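Local coordinates for putative nucleoside-diphosphate-sugar epimerase (Staphylococcus aureus subsp. aureus, PDB 3E48), which is of unknown function but, as a putative nucleoside-diphosphate-sugar epimerase with a Rossmann-type domain, probably binds NAD(P)(H), at residues V90-K94 / T130-D134; F103-D109 / T136-M142; G167-Y171 / L255-S259; S198-Y202 / Q269-Q274. All coordinates share one frame. Residues are numbered along the deposited sequence.

Contact 1. Residues V90-K94 / T130-D134; sequences VYAAK and TSGID
Residues 90-94 are one turn within helix 84-96, closed by Lys94 N to Val90 O at 3.1 Å. Residues 130-134 leave helix 118-131. Thr130 lies in its last turn, Gly132 is the first residue out of helical geometry, with positive phi (85°, psi 0°), and Ile133 and Asp134 are extended. At the Gly132 angles a CB would be jammed against the preceding carbonyl O. The nearest CA pairs are Val90 with Ser131 (6.8 Å) and Lys94 with Ile133 (7.7 Å). Apolar contacts centre on Ile133, rotamer m,t. Its CD1 lies 3.7 Å from Ala93 CB, 3.6 Å from Lys94 CG and 4.2 Å from Val90 CG1. Val90 (t) also places CG1 3.5 Å from Ser131 CB. This joins two neighbouring helices of a Rossmann-type domain where the second turns into strand 134-143, whose Asp134 pairs with Ile101 of strand 100-106. Polar contacts start with an ST turn: Ser131 OG (p) accepts from Ile133 N at 3.1 Å. The same OG also bonds to Leu128 O. Lys94 is extended (m,t,t,t), with a close carbon-to-oxygen approach of CE to Ser131 O, 3.0 Å. A water accepts from Lys94 NZ (2.8 Å) and donates to Thr130 O (2.9 Å).

Contact 2. Residues F103-D109 / T136-M142; sequences FIGYYAD and TYVRMAM
Strands 103-106 and 136-140 run parallel, with axes 4.5 Å apart at closest and crossing at -34°. Phe103, Ile104, Gly105 and Tyr106 pair with Tyr137, Val138, Arg139 and Met140, at CA distances of 4.7 to 5.0 Å. Thr136 O accepts from Phe103 N at 2.9 Å. The Tyr137 ring (t) lies near parallel to that of Phe103 (t), at 12°, but slid apart, with centroids 5.2 Å apart. A CB on Gly105 would clash with Tyr137 OH. Val138 N donates to Phe103 O (2.9 Å) and Val138 O accepts from Gly105 N (2.8 Å). Such parallel pairing belongs to a beta-alpha-beta unit of the Rossmann-type sheet, connected by helix 118-131. Arg139 (m,t,p) forms a two-pronged salt bridge: NE to Asp109 OD2 at 2.9 Å and NH2 to Asp109 OD1 at 3.0 Å. Its NH2 also bonds to Gln257. Selenomethionine Met140 (p,t) donates through N to Gly105 O at 2.8 Å, and its O accepts from Tyr107 N at 2.9 Å. Its CE is 3.5 Å from Ile104 CG2. Ala141 CA sits over the Tyr107 ring, 3.5 Å from its centroid, a CH-pi contact. Selenomethionine Met142 sets CE 3.4 Å from Tyr106 OH.

Contact 3. Residues G167-Y171 / L255-S259; sequences GRINY and LDQES
Strand 168-172, in the mixed part of the sheet that continues the parallel Rossmann-type strands, is met here by the loop between helices 239-251 and 261-266. Loop 255-259, without regular structure, makes an inverse gamma turn centred on Asp256 (phi -94°, psi 72°), with a weak Gln257 N to Leu255 O bond of 3.1 Å, then runs extended. The nearest CA pair is Ile169 with Leu255, 4.9 Å. Arg168 comes first (m,t,p). Its O is 3.3 Å from Asp256 CB. Its NE makes a long salt bridge of 3.9 Å to Asp256 OD2. Arg168 also forms a salt bridge with Glu206, and Asp256 a hydrogen bond with Ser201. Ile169 (m,t) packs CG1 4.0 Å from Leu255 CD1 (Leu255 m,t). Asn170 makes the one direct hydrogen bond between the segments, from its N to Leu255 O at 2.9 Å. Leu255 O thus serves both the strand and its own turn. The CA-to-CB bond of Asn170 (chi1 t) points toward the loop, and CG lies 3.3 Å from Gln257 O. Asn170 also joins strand 194-203 through OD1 to Gly199 N and ND2 to Ser201 OG. A water accepts from Asn170 ND2 at 3.2 Å and donates to Glu258 OE1 at 2.7 Å.

Contact 4. Residues S198-Y202 / Q269-Q274; sequences SGYSY and QPQTLQ
Residues 200-202 are strand. Gly199 and Tyr200 lie opposite Tyr171 in a classic beta bulge, with Gly199 at phi -115°, psi -91°. Residues 269-272 are extended and lead into helix 273-277. End to end, the two segments run 32° apart. The nearest CA pairs are Gly199 with Pro270 (5.4 Å) and Tyr200 with Thr272 (6.8 Å). Thr272 is the N-cap, and its OG1 (p) takes Ser275 N. Tyr200 (m, chi2 89°) reaches across, and its OH donates to Pro270 O at 2.5 Å. Its CE1 is 3.5 Å from Pro270 CG. Thr272 CG2 lies over the ring face, 4.1 Å from the centroid, a CH-pi contact. Tyr202 (m, chi2 -68°) accepts on OH from Leu273 N at 3.1 Å, and its CE2 is 3.8 Å from Leu273 CB. A water is 2.6 Å from Tyr202 OH and donates to Gln274 OE1 at 3.1 Å. Two side chains of the strand, one as donor and one as acceptor, thus bind the backbone leading into helix 273-277.

Overall arrangement
Contacts 2, 3 and 4 share one sheet, in which strand 134-143 neighbours both 168-172 and 194-203. The centres of contacts 2 and 3 are 13 Å apart, and those of 3 and 4 are 10 Å apart. Arg139 NH2 to Gln257 OE1 (2.7 Å) connects contact 2 to contact 3. Asp256 OD1 to Ser201 OG and Tyr171 N to Tyr200 O (both 2.8 Å) connect contact 3 to contact 4. Contact 1 lies at the other end, its centre 34 Å from that of contact 4, on opposite sides of the chain's centre. Its segments adjoin those of contact 2 in sequence. Their four segments fall within the NAD(P)H-binding family region, and no contact holds a cofactor.

Contact 1. Residues V90-K94 / T130-D134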
loop_
_atom_site.group_PDB
_atom_site.type_symbol
_atom_site.label_atom_id
_atom_site.label_comp_id
_atom_site.label_asym_id
_atom_site.label_seq_id
_atom_site.Cartn_x
_atom_site.Cartn_y
_atom_site.Cartn_z
ATOM N N VAL B 90 -15.307 -2.822 -2.070
ATOM C CA VAL B 90 -15.164 -3.867 -3.080
ATOM C C VAL B 90 -16.225 -4.959 -2.954
ATOM O O VAL B 90 -16.800 -5.388 -3.955
ATOM C CB VAL B 90 -13.762 -4.519 -3.021
ATOM C CG1 VAL B 90 -13.686 -5.684 -3.999
ATOM C CG2 VAL B 90 -12.698 -3.481 -3.357
ATOM N N TYR B 91 -16.481 -5.412 -1.730
ATOM C CA TYR B 91 -17.470 -6.458 -1.513
ATOM C C TYR B 91 -18.851 -6.033 -1.984
ATOM O O TYR B 91 -19.542 -6.789 -2.670
ATOM C CB TYR B 91 -17.534 -6.830 -0.033
ATOM C CG TYR B 91 -18.548 -7.907 0.278
ATOM C CD1 TYR B 91 -19.897 -7.599 0.439
ATOM C CD2 TYR B 91 -18.159 -9.239 0.399
ATOM C CE1 TYR B 91 -20.832 -8.587 0.713
ATOM C CE2 TYR B 91 -19.086 -10.239 0.673
ATOM C CZ TYR B 91 -20.422 -9.904 0.831
ATOM O OH TYR B 91 -21.347 -10.879 1.122
ATOM N N ALA B 92 -19.249 -4.823 -1.606
ATOM C CA ALA B 92 -20.561 -4.303 -1.977
ATOM C C ALA B 92 -20.660 -4.027 -3.472
ATOM O O ALA B 92 -21.715 -4.236 -4.071
ATOM C CB ALA B 92 -20.866 -3.037 -1.189
ATOM N N ALA B 93 -19.575 -3.553 -4.077
ATOM C CA ALA B 93 -19.597 -3.281 -5.507
ATOM C C ALA B 93 -19.864 -4.582 -6.262
ATOM O O ALA B 93 -20.639 -4.607 -7.215
ATOM C CB ALA B 93 -18.266 -2.662 -5.955
ATOM N N LYS B 94 -19.235 -5.670 -5.828
ATOM C CA LYS B 94 -19.434 -6.955 -6.494
ATOM C C LYS B 94 -20.829 -7.516 -6.252
ATOM O O LYS B 94 -21.509 -7.946 -7.182
ATOM C CB LYS B 94 -18.396 -7.975 -6.016
ATOM C CG LYS B 94 -16.986 -7.697 -6.501
ATOM C CD LYS B 94 -16.041 -8.806 -6.075
ATOM C CE LYS B 94 -14.673 -8.651 -6.714
ATOM N NZ LYS B 94 -13.765 -9.758 -6.309
ATOM N N THR B 130 -6.857 -6.025 -7.457
ATOM C CA THR B 130 -7.166 -7.453 -7.317
ATOM C C THR B 130 -8.644 -7.797 -7.487
ATOM O O THR B 130 -8.983 -8.946 -7.779
ATOM C CB THR B 130 -6.771 -8.013 -5.934
ATOM O OG1 THR B 130 -7.691 -7.534 -4.941
ATOM C CG2 THR B 130 -5.356 -7.594 -5.560
ATOM N N SER B 131 -9.515 -6.806 -7.309
ATOM C CA SER B 131 -10.966 -7.006 -7.389
ATOM C C SER B 131 -11.533 -7.387 -8.752
ATOM O O SER B 131 -12.557 -8.067 -8.829
ATOM C CB SER B 131 -11.692 -5.749 -6.913
ATOM O OG SER B 131 -11.576 -4.726 -7.878
ATOM N N GLY B 132 -10.892 -6.931 -9.822
ATOM C CA GLY B 132 -11.394 -7.238 -11.149
ATOM C C GLY B 132 -12.471 -6.262 -11.590
ATOM O O GLY B 132 -13.016 -6.373 -12.688
ATOM N N ILE B 133 -12.781 -5.300 -10.729
ATOM C CA ILE B 133 -13.784 -4.287 -11.029
ATOM C C ILE B 133 -13.083 -3.123 -11.725
ATOM O O ILE B 133 -11.973 -2.755 -11.343
ATOM C CB ILE B 133 -14.439 -3.781 -9.729
ATOM C CG1 ILE B 133 -14.987 -4.972 -8.943
ATOM C CG2 ILE B 133 -15.537 -2.773 -10.045
ATOM C CD1 ILE B 133 -15.519 -4.617 -7.573
ATOM N N ASP B 134 -13.714 -2.562 -12.754
ATOM C CA ASP B 134 -13.122 -1.434 -13.462
ATOM C C ASP B 134 -13.030 -0.276 -12.469
ATOM O O ASP B 134 -13.956 -0.046 -11.694
ATOM C CB ASP B 134 -13.995 -1.001 -14.650
ATOM C CG ASP B 134 -14.017 -2.022 -15.775
ATOM O OD1 ASP B 134 -13.069 -2.832 -15.883
ATOM O OD2 ASP B 134 -14.983 -1.997 -16.572
HETATM O O HOH W 1 -11.176 -10.632 -6.799
#

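Contact 2. Residues F103-D109 / T136-M142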
loop_
_atom_site.group_PDB
_atom_site.type_symbol
_atom_site.label_atom_id
_atom_site.label_comp_id
_atom_site.label_asym_id
_atom_site.label_seq_id
_atom_site.Cartn_x
_atom_site.Cartn_y
_atom_site.Cartn_z
ATOM N N PHE B 103 -12.056 6.045 -7.144
ATOM C CA PHE B 103 -11.538 6.145 -5.780
ATOM C C PHE B 103 -10.699 7.398 -5.587
ATOM O O PHE B 103 -9.755 7.637 -6.332
ATOM C CB PHE B 103 -10.696 4.905 -5.458
ATOM C CG PHE B 103 -10.304 4.787 -4.013
ATOM C CD1 PHE B 103 -11.027 3.977 -3.146
ATOM C CD2 PHE B 103 -9.210 5.484 -3.518
ATOM C CE1 PHE B 103 -10.665 3.858 -1.797
ATOM C CE2 PHE B 103 -8.837 5.374 -2.167
ATOM C CZ PHE B 103 -9.568 4.559 -1.311
ATOM N N ILE B 104 -11.054 8.200 -4.586
ATOM C CA ILE B 104 -10.327 9.437 -4.302
ATOM C C ILE B 104 -9.272 9.201 -3.218
ATOM O O ILE B 104 -9.584 9.230 -2.029
ATOM C CB ILE B 104 -11.281 10.543 -3.814
ATOM C CG1 ILE B 104 -12.428 10.726 -4.817
ATOM C CG2 ILE B 104 -10.504 11.845 -3.624
ATOM C CD1 ILE B 104 -11.988 11.113 -6.208
ATOM N N GLY B 105 -8.028 8.987 -3.636
ATOM C CA GLY B 105 -6.960 8.738 -2.686
ATOM C C GLY B 105 -6.012 9.904 -2.489
ATOM O O GLY B 105 -5.995 10.843 -3.281
ATOM N N TYR B 106 -5.214 9.835 -1.427
ATOM C CA TYR B 106 -4.247 10.881 -1.094
ATOM C C TYR B 106 -2.884 10.541 -1.700
ATOM O O TYR B 106 -2.510 9.372 -1.758
ATOM C CB TYR B 106 -4.149 10.998 0.427
ATOM C CG TYR B 106 -3.388 12.203 0.926
ATOM C CD1 TYR B 106 -3.635 13.475 0.404
ATOM C CD2 TYR B 106 -2.453 12.080 1.953
ATOM C CE1 TYR B 106 -2.972 14.596 0.893
ATOM C CE2 TYR B 106 -1.786 13.196 2.452
ATOM C CZ TYR B 106 -2.052 14.451 1.916
ATOM O OH TYR B 106 -1.399 15.556 2.406
ATOM N N TYR B 107 -2.134 11.559 -2.125
ATOM C CA TYR B 107 -0.836 11.330 -2.761
ATOM C C TYR B 107 0.328 10.866 -1.877
ATOM O O TYR B 107 1.392 10.538 -2.395
ATOM C CB TYR B 107 -0.402 12.566 -3.569
ATOM C CG TYR B 107 0.079 13.789 -2.797
ATOM C CD1 TYR B 107 0.894 14.732 -3.423
ATOM C CD2 TYR B 107 -0.309 14.032 -1.480
ATOM C CE1 TYR B 107 1.313 15.890 -2.763
ATOM C CE2 TYR B 107 0.106 15.195 -0.809
ATOM C CZ TYR B 107 0.918 16.116 -1.460
ATOM O OH TYR B 107 1.331 17.256 -0.800
ATOM N N ALA B 108 0.135 10.830 -0.563
ATOM C CA ALA B 108 1.197 10.386 0.349
ATOM C C ALA B 108 1.040 8.878 0.483
ATOM O O ALA B 108 0.652 8.368 1.537
ATOM C CB ALA B 108 1.040 11.065 1.706
ATOM N N ASP B 109 1.362 8.170 -0.597
ATOM C CA ASP B 109 1.174 6.727 -0.635
ATOM C C ASP B 109 2.314 5.869 -1.188
ATOM O O ASP B 109 2.089 4.711 -1.539
ATOM C CB ASP B 109 -0.100 6.426 -1.434
ATOM C CG ASP B 109 0.009 6.842 -2.894
ATOM O OD1 ASP B 109 1.061 7.386 -3.304
ATOM O OD2 ASP B 109 -0.971 6.629 -3.647
ATOM N N THR B 136 -11.014 3.842 -11.484
ATOM C CA THR B 136 -10.222 5.020 -11.817
ATOM C C THR B 136 -9.678 5.483 -10.480
ATOM O O THR B 136 -10.445 5.786 -9.567
ATOM C CB THR B 136 -11.116 6.121 -12.433
ATOM O OG1 THR B 136 -11.760 5.604 -13.606
ATOM C CG2 THR B 136 -10.289 7.339 -12.821
ATOM N N TYR B 137 -8.357 5.508 -10.350
ATOM C CA TYR B 137 -7.738 5.913 -9.096
ATOM C C TYR B 137 -7.251 7.355 -9.212
ATOM O O TYR B 137 -6.354 7.668 -9.998
ATOM C CB TYR B 137 -6.591 4.955 -8.757
ATOM C CG TYR B 137 -6.212 4.967 -7.297
ATOM C CD1 TYR B 137 -5.288 5.884 -6.803
ATOM C CD2 TYR B 137 -6.829 4.100 -6.393
ATOM C CE1 TYR B 137 -4.989 5.944 -5.439
ATOM C CE2 TYR B 137 -6.538 4.153 -5.027
ATOM C CZ TYR B 137 -5.620 5.079 -4.561
ATOM O OH TYR B 137 -5.332 5.153 -3.219
ATOM N N VAL B 138 -7.872 8.232 -8.431
ATOM C CA VAL B 138 -7.546 9.651 -8.450
ATOM C C VAL B 138 -6.776 10.041 -7.201
ATOM O O VAL B 138 -7.309 9.978 -6.102
ATOM C CB VAL B 138 -8.835 10.499 -8.521
ATOM C CG1 VAL B 138 -8.488 11.981 -8.605
ATOM C CG2 VAL B 138 -9.671 10.065 -9.715
ATOM N N ARG B 139 -5.521 10.443 -7.357
ATOM C CA ARG B 139 -4.732 10.840 -6.200
ATOM C C ARG B 139 -4.748 12.360 -6.090
ATOM O O ARG B 139 -4.619 13.058 -7.093
ATOM C CB ARG B 139 -3.302 10.302 -6.338
ATOM C CG ARG B 139 -3.252 8.776 -6.261
ATOM C CD ARG B 139 -1.933 8.179 -6.757
ATOM N NE ARG B 139 -0.805 8.498 -5.888
ATOM C CZ ARG B 139 0.162 9.352 -6.203
ATOM N NH1 ARG B 139 0.141 9.979 -7.373
ATOM N NH2 ARG B 139 1.151 9.578 -5.348
HETATM N N MSE B 140 -4.936 12.874 -4.880
HETATM C CA MSE B 140 -4.969 14.317 -4.694
HETATM C C MSE B 140 -3.809 14.826 -3.847
HETATM O O MSE B 140 -3.290 14.105 -2.985
HETATM C CB MSE B 140 -6.300 14.735 -4.054
HETATM C CG MSE B 140 -6.492 14.247 -2.631
HETATM SE SE MSE B 140 -8.291 14.560 -1.954
HETATM C CE MSE B 140 -8.509 12.896 -1.005
ATOM N N ALA B 141 -3.400 16.067 -4.107
ATOM C CA ALA B 141 -2.322 16.704 -3.354
ATOM C C ALA B 141 -2.919 17.237 -2.048
ATOM O O ALA B 141 -4.084 16.972 -1.754
ATOM C CB ALA B 141 -1.704 17.837 -4.176
HETATM N N MSE B 142 -2.134 17.984 -1.273
HETATM C CA MSE B 142 -2.587 18.511 0.018
HETATM C C MSE B 142 -3.549 19.705 -0.063
HETATM O O MSE B 142 -3.292 20.669 -0.775
HETATM C CB MSE B 142 -1.370 18.893 0.875
HETATM C CG MSE B 142 -1.698 19.190 2.336
HETATM SE SE MSE B 142 -0.138 19.682 3.387
HETATM C CE MSE B 142 0.811 17.990 3.359
HETATM O O HOH W 2 -3.450 7.063 -2.670
#

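Contact 3. Residues G167-Y171 / L255-S259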
loop_
_atom_site.group_PDB
_atom_site.type_symbol
_atom_site.label_atom_id
_atom_site.label_comp_id
_atom_site.label_asym_id
_atom_site.label_seq_id
_atom_site.Cartn_x
_atom_site.Cartn_y
_atom_site.Cartn_z
ATOM N N GLY B 167 11.833 20.676 2.466
ATOM C CA GLY B 167 11.038 20.029 1.438
ATOM C C GLY B 167 9.981 20.912 0.802
ATOM O O GLY B 167 9.571 21.931 1.364
ATOM N N ARG B 168 9.551 20.521 -0.393
ATOM C CA ARG B 168 8.523 21.244 -1.125
ATOM C C ARG B 168 7.267 20.378 -1.099
ATOM O O ARG B 168 7.327 19.182 -1.388
ATOM C CB ARG B 168 8.972 21.483 -2.569
ATOM C CG ARG B 168 10.230 22.336 -2.690
ATOM C CD ARG B 168 10.738 22.362 -4.123
ATOM N NE ARG B 168 9.776 22.977 -5.032
ATOM C CZ ARG B 168 9.439 24.262 -5.005
ATOM N NH1 ARG B 168 9.987 25.077 -4.114
ATOM N NH2 ARG B 168 8.552 24.733 -5.872
ATOM N N ILE B 169 6.139 20.981 -0.740
ATOM C CA ILE B 169 4.877 20.253 -0.665
ATOM C C ILE B 169 3.890 20.773 -1.695
ATOM O O ILE B 169 3.679 21.984 -1.810
ATOM C CB ILE B 169 4.230 20.386 0.739
ATOM C CG1 ILE B 169 5.090 19.680 1.792
ATOM C CG2 ILE B 169 2.837 19.770 0.741
ATOM C CD1 ILE B 169 4.701 19.975 3.216
ATOM N N ASN B 170 3.279 19.866 -2.446
ATOM C CA ASN B 170 2.318 20.305 -3.440
ATOM C C ASN B 170 0.943 20.455 -2.803
ATOM O O ASN B 170 0.460 19.567 -2.096
ATOM C CB ASN B 170 2.270 19.341 -4.621
ATOM C CG ASN B 170 1.485 19.906 -5.784
ATOM O OD1 ASN B 170 0.264 19.813 -5.819
ATOM N ND2 ASN B 170 2.186 20.518 -6.733
ATOM N N TYR B 171 0.337 21.613 -3.061
ATOM C CA TYR B 171 -0.968 21.992 -2.526
ATOM C C TYR B 171 -1.990 22.238 -3.623
ATOM O O TYR B 171 -1.637 22.640 -4.727
ATOM C CB TYR B 171 -0.855 23.295 -1.740
ATOM C CG TYR B 171 -0.260 23.184 -0.364
ATOM C CD1 TYR B 171 -1.076 22.966 0.745
ATOM C CD2 TYR B 171 1.109 23.352 -0.159
ATOM C CE1 TYR B 171 -0.550 22.929 2.028
ATOM C CE2 TYR B 171 1.651 23.313 1.123
ATOM C CZ TYR B 171 0.813 23.103 2.212
ATOM O OH TYR B 171 1.334 23.070 3.485
ATOM N N LEU B 255 6.365 14.725 -1.063
ATOM C CA LEU B 255 5.123 15.442 -1.338
ATOM C C LEU B 255 5.245 16.460 -2.471
ATOM O O LEU B 255 4.305 17.210 -2.744
ATOM C CB LEU B 255 4.619 16.137 -0.065
ATOM C CG LEU B 255 4.409 15.224 1.152
ATOM C CD1 LEU B 255 3.733 15.993 2.282
ATOM C CD2 LEU B 255 3.558 14.028 0.746
ATOM N N ASP B 256 6.398 16.488 -3.134
ATOM C CA ASP B 256 6.601 17.405 -4.252
ATOM C C ASP B 256 6.256 16.621 -5.510
ATOM O O ASP B 256 7.129 16.232 -6.287
ATOM C CB ASP B 256 8.055 17.900 -4.289
ATOM C CG ASP B 256 8.318 18.884 -5.424
ATOM O OD1 ASP B 256 7.352 19.425 -6.005
ATOM O OD2 ASP B 256 9.503 19.127 -5.733
ATOM N N GLN B 257 4.960 16.377 -5.683
ATOM C CA GLN B 257 4.453 15.617 -6.818
ATOM C C GLN B 257 3.570 16.475 -7.701
ATOM O O GLN B 257 2.650 17.140 -7.218
ATOM C CB GLN B 257 3.623 14.438 -6.325
ATOM C CG GLN B 257 4.347 13.503 -5.380
ATOM C CD GLN B 257 3.427 12.401 -4.914
ATOM O OE1 GLN B 257 2.800 11.724 -5.731
ATOM N NE2 GLN B 257 3.344 12.206 -3.603
ATOM N N GLU B 258 3.840 16.447 -8.999
ATOM C CA GLU B 258 3.053 17.226 -9.944
ATOM C C GLU B 258 2.674 16.417 -11.174
ATOM O O GLU B 258 3.317 15.422 -11.505
ATOM C CB GLU B 258 3.833 18.462 -10.386
ATOM C CG GLU B 258 4.307 19.338 -9.248
ATOM C CD GLU B 258 4.815 20.676 -9.732
ATOM O OE1 GLU B 258 3.984 21.521 -10.121
ATOM O OE2 GLU B 258 6.045 20.876 -9.731
ATOM N N SER B 259 1.624 16.866 -11.848
ATOM C CA SER B 259 1.141 16.234 -13.061
ATOM C C SER B 259 0.381 17.283 -13.850
ATOM O O SER B 259 0.022 18.328 -13.311
ATOM C CB SER B 259 0.201 15.079 -12.729
ATOM O OG SER B 259 -0.433 14.602 -13.896
HETATM O O HOH W 3 1.320 20.974 -9.770
#

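Contact 4. Residues S198-Y202 / Q269-Q274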
loop_
_atom_site.group_PDB
_atom_site.type_symbol
_atom_site.label_atom_id
_atom_site.label_comp_id
_atom_site.label_asym_id
_atom_site.label_seq_id
_atom_site.Cartn_x
_atom_site.Cartn_y
_atom_site.Cartn_z
ATOM N N SER B 198 -2.796 17.820 -8.948
ATOM C CA SER B 198 -1.838 18.664 -8.243
ATOM C C SER B 198 -2.066 20.143 -8.546
ATOM O O SER B 198 -2.650 20.494 -9.572
ATOM C CB SER B 198 -0.410 18.265 -8.635
ATOM O OG SER B 198 -0.188 18.439 -10.029
ATOM N N GLY B 199 -1.619 21.004 -7.637
ATOM C CA GLY B 199 -1.775 22.437 -7.825
ATOM C C GLY B 199 -0.416 23.101 -7.958
ATOM O O GLY B 199 0.112 23.217 -9.061
ATOM N N TYR B 200 0.147 23.547 -6.837
ATOM C CA TYR B 200 1.462 24.177 -6.851
ATOM C C TYR B 200 2.316 23.697 -5.687
ATOM O O TYR B 200 1.818 23.494 -4.577
ATOM C CB TYR B 200 1.342 25.706 -6.787
ATOM C CG TYR B 200 0.520 26.287 -7.910
ATOM C CD1 TYR B 200 -0.861 26.429 -7.782
ATOM C CD2 TYR B 200 1.112 26.635 -9.129
ATOM C CE1 TYR B 200 -1.635 26.894 -8.837
ATOM C CE2 TYR B 200 0.346 27.104 -10.193
ATOM C CZ TYR B 200 -1.026 27.228 -10.040
ATOM O OH TYR B 200 -1.796 27.662 -11.091
ATOM N N SER B 201 3.608 23.515 -5.949
ATOM C CA SER B 201 4.546 23.077 -4.920
ATOM C C SER B 201 5.234 24.295 -4.325
ATOM O O SER B 201 5.733 25.164 -5.050
ATOM C CB SER B 201 5.602 22.136 -5.508
ATOM O OG SER B 201 5.024 20.916 -5.944
ATOM N N TYR B 202 5.251 24.349 -3.000
ATOM C CA TYR B 202 5.866 25.450 -2.272
ATOM C C TYR B 202 6.768 24.893 -1.185
ATOM O O TYR B 202 6.396 23.936 -0.503
ATOM C CB TYR B 202 4.799 26.293 -1.572
ATOM C CG TYR B 202 3.705 26.850 -2.454
ATOM C CD1 TYR B 202 3.977 27.837 -3.402
ATOM C CD2 TYR B 202 2.380 26.433 -2.297
ATOM C CE1 TYR B 202 2.957 28.402 -4.163
ATOM C CE2 TYR B 202 1.356 26.990 -3.055
ATOM C CZ TYR B 202 1.649 27.976 -3.983
ATOM O OH TYR B 202 0.638 28.543 -4.722
ATOM N N GLN B 269 -6.014 26.426 -15.364
ATOM C CA GLN B 269 -4.898 26.417 -14.428
ATOM C C GLN B 269 -5.439 26.301 -13.007
ATOM O O GLN B 269 -6.479 26.874 -12.687
ATOM C CB GLN B 269 -4.100 27.717 -14.552
ATOM C CG GLN B 269 -3.427 27.938 -15.901
ATOM C CD GLN B 269 -2.243 27.018 -16.116
ATOM O OE1 GLN B 269 -1.348 26.939 -15.276
ATOM N NE2 GLN B 269 -2.225 26.327 -17.248
ATOM N N PRO B 270 -4.753 25.543 -12.139
ATOM C CA PRO B 270 -5.241 25.422 -10.761
ATOM C C PRO B 270 -5.091 26.763 -10.052
ATOM O O PRO B 270 -4.246 27.572 -10.430
ATOM C CB PRO B 270 -4.338 24.340 -10.168
ATOM C CG PRO B 270 -3.068 24.484 -10.949
ATOM C CD PRO B 270 -3.581 24.681 -12.359
ATOM N N GLN B 271 -5.916 27.004 -9.039
ATOM C CA GLN B 271 -5.846 28.253 -8.300
ATOM C C GLN B 271 -4.633 28.272 -7.374
ATOM O O GLN B 271 -4.383 27.311 -6.647
ATOM C CB GLN B 271 -7.117 28.461 -7.477
ATOM C CG GLN B 271 -7.189 29.836 -6.841
ATOM C CD GLN B 271 -8.469 30.061 -6.063
ATOM O OE1 GLN B 271 -8.846 31.203 -5.786
ATOM N NE2 GLN B 271 -9.141 28.976 -5.695
ATOM N N THR B 272 -3.880 29.367 -7.413
ATOM C CA THR B 272 -2.696 29.527 -6.573
ATOM C C THR B 272 -3.113 29.804 -5.137
ATOM O O THR B 272 -4.253 30.195 -4.879
ATOM C CB THR B 272 -1.856 30.727 -7.025
ATOM O OG1 THR B 272 -2.610 31.930 -6.812
ATOM C CG2 THR B 272 -1.495 30.609 -8.492
ATOM N N LEU B 273 -2.192 29.616 -4.199
ATOM C CA LEU B 273 -2.509 29.886 -2.801
ATOM C C LEU B 273 -2.806 31.377 -2.609
ATOM O O LEU B 273 -3.741 31.747 -1.895
ATOM C CB LEU B 273 -1.353 29.462 -1.890
ATOM C CG LEU B 273 -1.511 29.767 -0.396
ATOM C CD1 LEU B 273 -2.805 29.163 0.138
ATOM C CD2 LEU B 273 -0.319 29.200 0.355
ATOM N N GLN B 274 -2.009 32.223 -3.255
ATOM C CA GLN B 274 -2.181 33.674 -3.163
ATOM C C GLN B 274 -3.606 34.063 -3.551
ATOM O O GLN B 274 -4.268 34.840 -2.860
ATOM C CB GLN B 274 -1.200 34.395 -4.097
ATOM C CG GLN B 274 0.269 34.016 -3.941
ATOM C CD GLN B 274 0.676 32.829 -4.806
ATOM O OE1 GLN B 274 0.312 31.685 -4.529
ATOM N NE2 GLN B 274 1.436 33.104 -5.864
HETATM O O HOH W 4 1.735 29.863 -6.636
#